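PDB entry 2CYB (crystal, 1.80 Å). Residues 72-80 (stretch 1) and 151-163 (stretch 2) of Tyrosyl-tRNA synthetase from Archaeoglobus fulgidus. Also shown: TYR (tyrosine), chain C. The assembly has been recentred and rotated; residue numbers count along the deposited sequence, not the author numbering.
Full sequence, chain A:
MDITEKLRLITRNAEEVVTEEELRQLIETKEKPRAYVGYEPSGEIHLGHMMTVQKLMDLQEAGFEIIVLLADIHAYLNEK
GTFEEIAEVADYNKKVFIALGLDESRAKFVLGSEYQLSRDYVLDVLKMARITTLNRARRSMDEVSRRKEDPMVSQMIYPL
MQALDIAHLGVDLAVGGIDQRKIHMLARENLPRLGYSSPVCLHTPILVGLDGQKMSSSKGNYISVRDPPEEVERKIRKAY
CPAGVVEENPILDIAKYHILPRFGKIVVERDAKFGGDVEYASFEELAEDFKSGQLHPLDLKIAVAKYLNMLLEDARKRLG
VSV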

# COMPACT_ATOMS: atom_id res chain seq x y z
N ASP A 72 4.54 -7.92 -13.82
CA ASP A 72 3.48 -7.10 -14.39
C ASP A 72 2.76 -6.20 -13.39
O ASP A 72 2.42 -5.07 -13.71
CB ASP A 72 2.46 -7.97 -15.15
CG ASP A 72 1.92 -9.12 -14.31
OD1 ASP A 72 0.92 -9.73 -14.75
OD2 ASP A 72 2.49 -9.44 -13.25
N ILE A 73 2.50 -6.71 -12.18
CA ILE A 73 1.83 -5.89 -11.18
C ILE A 73 2.76 -4.73 -10.78
O ILE A 73 2.31 -3.61 -10.61
CB ILE A 73 1.48 -6.71 -9.93
CG1 ILE A 73 0.58 -7.88 -10.32
CG2 ILE A 73 0.80 -5.82 -8.90
CD1 ILE A 73 -0.69 -7.47 -11.01
N HIS A 74 4.05 -5.01 -10.63
CA HIS A 74 5.00 -3.95 -10.28
C HIS A 74 5.00 -2.85 -11.34
O HIS A 74 5.02 -1.66 -11.02
CB HIS A 74 6.41 -4.51 -10.11
CG HIS A 74 6.64 -5.16 -8.79
ND1 HIS A 74 6.24 -6.44 -8.51
CD2 HIS A 74 7.19 -4.68 -7.65
CE1 HIS A 74 6.53 -6.73 -7.25
NE2 HIS A 74 7.11 -5.67 -6.71
N ALA A 75 4.97 -3.26 -12.61
CA ALA A 75 4.95 -2.32 -13.72
C ALA A 75 3.70 -1.45 -13.60
O ALA A 75 3.73 -0.25 -13.85
CB ALA A 75 4.94 -3.09 -15.05
N TYR A 76 2.59 -2.07 -13.21
CA TYR A 76 1.35 -1.33 -13.06
C TYR A 76 1.48 -0.30 -11.93
O TYR A 76 1.10 0.85 -12.08
CB TYR A 76 0.20 -2.27 -12.73
CG TYR A 76 -1.11 -1.54 -12.56
CD1 TYR A 76 -1.86 -1.16 -13.67
CD2 TYR A 76 -1.59 -1.23 -11.30
CE1 TYR A 76 -3.07 -0.47 -13.51
CE2 TYR A 76 -2.79 -0.54 -11.13
CZ TYR A 76 -3.52 -0.17 -12.24
OH TYR A 76 -4.71 0.49 -12.09
N LEU A 77 2.00 -0.75 -10.80
CA LEU A 77 2.16 0.12 -9.63
C LEU A 77 3.11 1.27 -9.91
O LEU A 77 3.00 2.34 -9.28
CB LEU A 77 2.73 -0.68 -8.47
CG LEU A 77 1.92 -1.83 -7.89
CD1 LEU A 77 2.76 -2.50 -6.81
CD2 LEU A 77 0.59 -1.30 -7.33
N ASN A 78 4.04 1.05 -10.82
CA ASN A 78 5.04 2.07 -11.15
C ASN A 78 4.64 2.87 -12.39
O ASN A 78 5.49 3.39 -13.12
CB ASN A 78 6.41 1.40 -11.36
CG ASN A 78 7.59 2.32 -11.02
OD1 ASN A 78 8.75 1.95 -11.20
ND2 ASN A 78 7.28 3.51 -10.52
N GLU A 79 3.33 2.94 -12.62
CA GLU A 79 2.74 3.71 -13.71
C GLU A 79 3.24 3.41 -15.13
O GLU A 79 3.48 4.34 -15.92
CB GLU A 79 2.92 5.20 -13.42
CG GLU A 79 2.73 5.57 -11.95
CD GLU A 79 2.93 7.05 -11.67
OE1 GLU A 79 2.01 7.84 -11.97
OE2 GLU A 79 4.02 7.42 -11.18
N LYS A 80 3.37 2.13 -15.47
CA LYS A 80 3.84 1.76 -16.80
C LYS A 80 2.72 1.43 -17.78
O LYS A 80 2.97 0.86 -18.84
CB LYS A 80 4.81 0.57 -16.70
CG LYS A 80 6.04 0.85 -15.86
CD LYS A 80 6.84 2.01 -16.43
CE LYS A 80 8.19 2.16 -15.74
NZ LYS A 80 8.08 2.53 -14.31
N PRO A 151 5.14 10.76 -4.82
CA PRO A 151 4.78 9.46 -5.39
C PRO A 151 3.35 9.04 -5.08
O PRO A 151 2.65 9.67 -4.28
CB PRO A 151 5.79 8.53 -4.74
CG PRO A 151 5.90 9.11 -3.36
CD PRO A 151 6.01 10.59 -3.64
N MET A 152 2.91 7.96 -5.73
CA MET A 152 1.58 7.41 -5.50
C MET A 152 1.72 6.36 -4.39
O MET A 152 2.83 5.87 -4.15
CB MET A 152 1.05 6.73 -6.77
CG MET A 152 1.17 7.57 -8.03
SD MET A 152 0.37 9.17 -7.78
CE MET A 152 -1.22 8.72 -7.69
N VAL A 153 0.62 6.03 -3.71
CA VAL A 153 0.72 5.01 -2.67
C VAL A 153 1.20 3.70 -3.29
O VAL A 153 1.91 2.91 -2.65
CB VAL A 153 -0.65 4.77 -1.96
CG1 VAL A 153 -0.50 3.65 -0.91
CG2 VAL A 153 -1.13 6.06 -1.29
N SER A 154 0.84 3.46 -4.55
CA SER A 154 1.25 2.23 -5.22
C SER A 154 2.77 2.06 -5.22
O SER A 154 3.27 0.95 -5.18
CB SER A 154 0.72 2.19 -6.66
OG SER A 154 1.22 3.29 -7.41
N GLN A 155 3.51 3.16 -5.25
CA GLN A 155 4.96 3.05 -5.28
C GLN A 155 5.55 2.75 -3.90
O GLN A 155 6.72 2.38 -3.78
CB GLN A 155 5.54 4.32 -5.93
CG GLN A 155 5.21 4.37 -7.43
CD GLN A 155 5.13 5.77 -8.03
OE1 GLN A 155 4.68 6.71 -7.38
NE2 GLN A 155 5.54 5.90 -9.28
N MET A 156 4.73 2.86 -2.86
CA MET A 156 5.19 2.56 -1.50
C MET A 156 4.89 1.10 -1.16
O MET A 156 5.49 0.54 -0.25
CB MET A 156 4.50 3.49 -0.49
CG MET A 156 4.74 4.97 -0.77
SD MET A 156 6.50 5.44 -0.63
CE MET A 156 7.01 5.42 -2.37
N ILE A 157 3.96 0.50 -1.90
CA ILE A 157 3.61 -0.91 -1.72
C ILE A 157 4.63 -1.75 -2.51
O ILE A 157 5.03 -2.83 -2.08
CB ILE A 157 2.20 -1.21 -2.27
CG1 ILE A 157 1.15 -0.48 -1.44
CG2 ILE A 157 1.95 -2.72 -2.29
CD1 ILE A 157 -0.24 -0.52 -2.07
N TYR A 158 5.04 -1.21 -3.66
CA TYR A 158 6.00 -1.82 -4.59
C TYR A 158 7.22 -2.52 -3.94
O TYR A 158 7.48 -3.70 -4.20
CB TYR A 158 6.44 -0.73 -5.58
CG TYR A 158 7.37 -1.11 -6.70
CD1 TYR A 158 6.98 -0.97 -8.05
CD2 TYR A 158 8.67 -1.55 -6.44
CE1 TYR A 158 7.87 -1.24 -9.09
CE2 TYR A 158 9.56 -1.82 -7.47
CZ TYR A 158 9.16 -1.67 -8.78
OH TYR A 158 10.06 -1.97 -9.78
N PRO A 159 7.99 -1.81 -3.08
CA PRO A 159 9.15 -2.46 -2.46
C PRO A 159 8.82 -3.65 -1.57
O PRO A 159 9.56 -4.62 -1.53
CB PRO A 159 9.82 -1.32 -1.68
CG PRO A 159 8.64 -0.46 -1.29
CD PRO A 159 7.82 -0.44 -2.57
N LEU A 160 7.71 -3.57 -0.86
CA LEU A 160 7.29 -4.66 0.01
C LEU A 160 7.04 -5.91 -0.82
O LEU A 160 7.44 -7.02 -0.44
CB LEU A 160 6.02 -4.28 0.76
CG LEU A 160 6.02 -2.92 1.46
CD1 LEU A 160 4.71 -2.75 2.22
CD2 LEU A 160 7.21 -2.81 2.40
N MET A 161 6.38 -5.73 -1.96
CA MET A 161 6.07 -6.84 -2.84
C MET A 161 7.32 -7.43 -3.47
O MET A 161 7.40 -8.63 -3.67
CB MET A 161 5.08 -6.40 -3.92
CG MET A 161 3.66 -6.26 -3.39
SD MET A 161 2.53 -5.77 -4.70
CE MET A 161 2.75 -7.10 -5.90
N GLN A 162 8.28 -6.58 -3.81
CA GLN A 162 9.52 -7.07 -4.39
C GLN A 162 10.23 -7.96 -3.38
O GLN A 162 10.70 -9.05 -3.72
CB GLN A 162 10.45 -5.92 -4.78
CG GLN A 162 11.73 -6.39 -5.43
CD GLN A 162 12.47 -5.27 -6.14
OE1 GLN A 162 11.85 -4.31 -6.61
NE2 GLN A 162 13.78 -5.39 -6.25
N ALA A 163 10.29 -7.51 -2.13
CA ALA A 163 10.92 -8.28 -1.07
C ALA A 163 10.19 -9.61 -0.91
O ALA A 163 10.83 -10.66 -0.78
CB ALA A 163 10.90 -7.51 0.24
N TYR C . 12.50 -3.21 -9.05
CA TYR C . 13.03 -3.84 -10.28
C TYR C . 13.50 -2.79 -11.28
O TYR C . 13.97 -3.18 -12.37
CB TYR C . 11.95 -4.73 -10.90
CG TYR C . 11.56 -5.86 -9.98
CD1 TYR C . 10.24 -6.04 -9.57
CD2 TYR C . 12.53 -6.75 -9.50
CE1 TYR C . 9.89 -7.10 -8.71
CE2 TYR C . 12.20 -7.79 -8.65
CZ TYR C . 10.88 -7.96 -8.26
OH TYR C . 10.57 -9.01 -7.43
OXT TYR C . 13.41 -1.59 -10.96

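The short helix 72-77 lies against helix 154-163, the two running nearly antiparallel, with 155° between their N-to-C directions and their axes 9.3 Å apart at closest approach. The backbones draw nearest where Leu77 faces Ser154, the CA atoms of the pair being 5.0 Å apart; His74 CA and Tyr158 CA are separated by 6.2 Å. The second helix is kinked around Pro159, whose ring nitrogen has no hydrogen to give to the turn before.

A small residue suits the close crossing. Ser154 leaves room for Leu77, whose CD2 packs 3.6 Å from Ser154 CB, and its hydroxyl donates a hydrogen bond from OG to Leu77 O (2.8 Å). That carbonyl stands at the end of the first helix, where Asn78 leaves helical geometry. Leu77, pointing toward the partner helix, also brings CD1 to 3.9 Å from Met161 SD. The flexible, unbranched Met161 reaches on to Ile73, its CE lying 3.8 Å from Ile73 CG2.

His74 combines an aromatic ring with polar nitrogens. Its CD2 edge meets the face of Tyr158, with the ring planes at 87° and the centroids 4.6 Å apart, while the neighbouring NE2 donates a weak hydrogen bond to Tyr158 O (3.2 Å). This carbonyl also accepts the helical bond from Gln162 N (3.0 Å). Over one face of the His74 ring lies the bound tyrosine, its CE1 3.7 Å from His74 CE1. The ligand's amino nitrogen, N, donates to Tyr158 OH and Gln162 OE1, both at 2.8 Å, so the contact helps to form the amino acid site of this synthetase.

Beyond the first helix, Gln155 uses both ends of its amide: OE1 accepts from Met152 N (2.7 Å), and NE2 gives a weak hydrogen bond to Glu79 OE2 (2.9 Å), linking the loop segments flanking the helices.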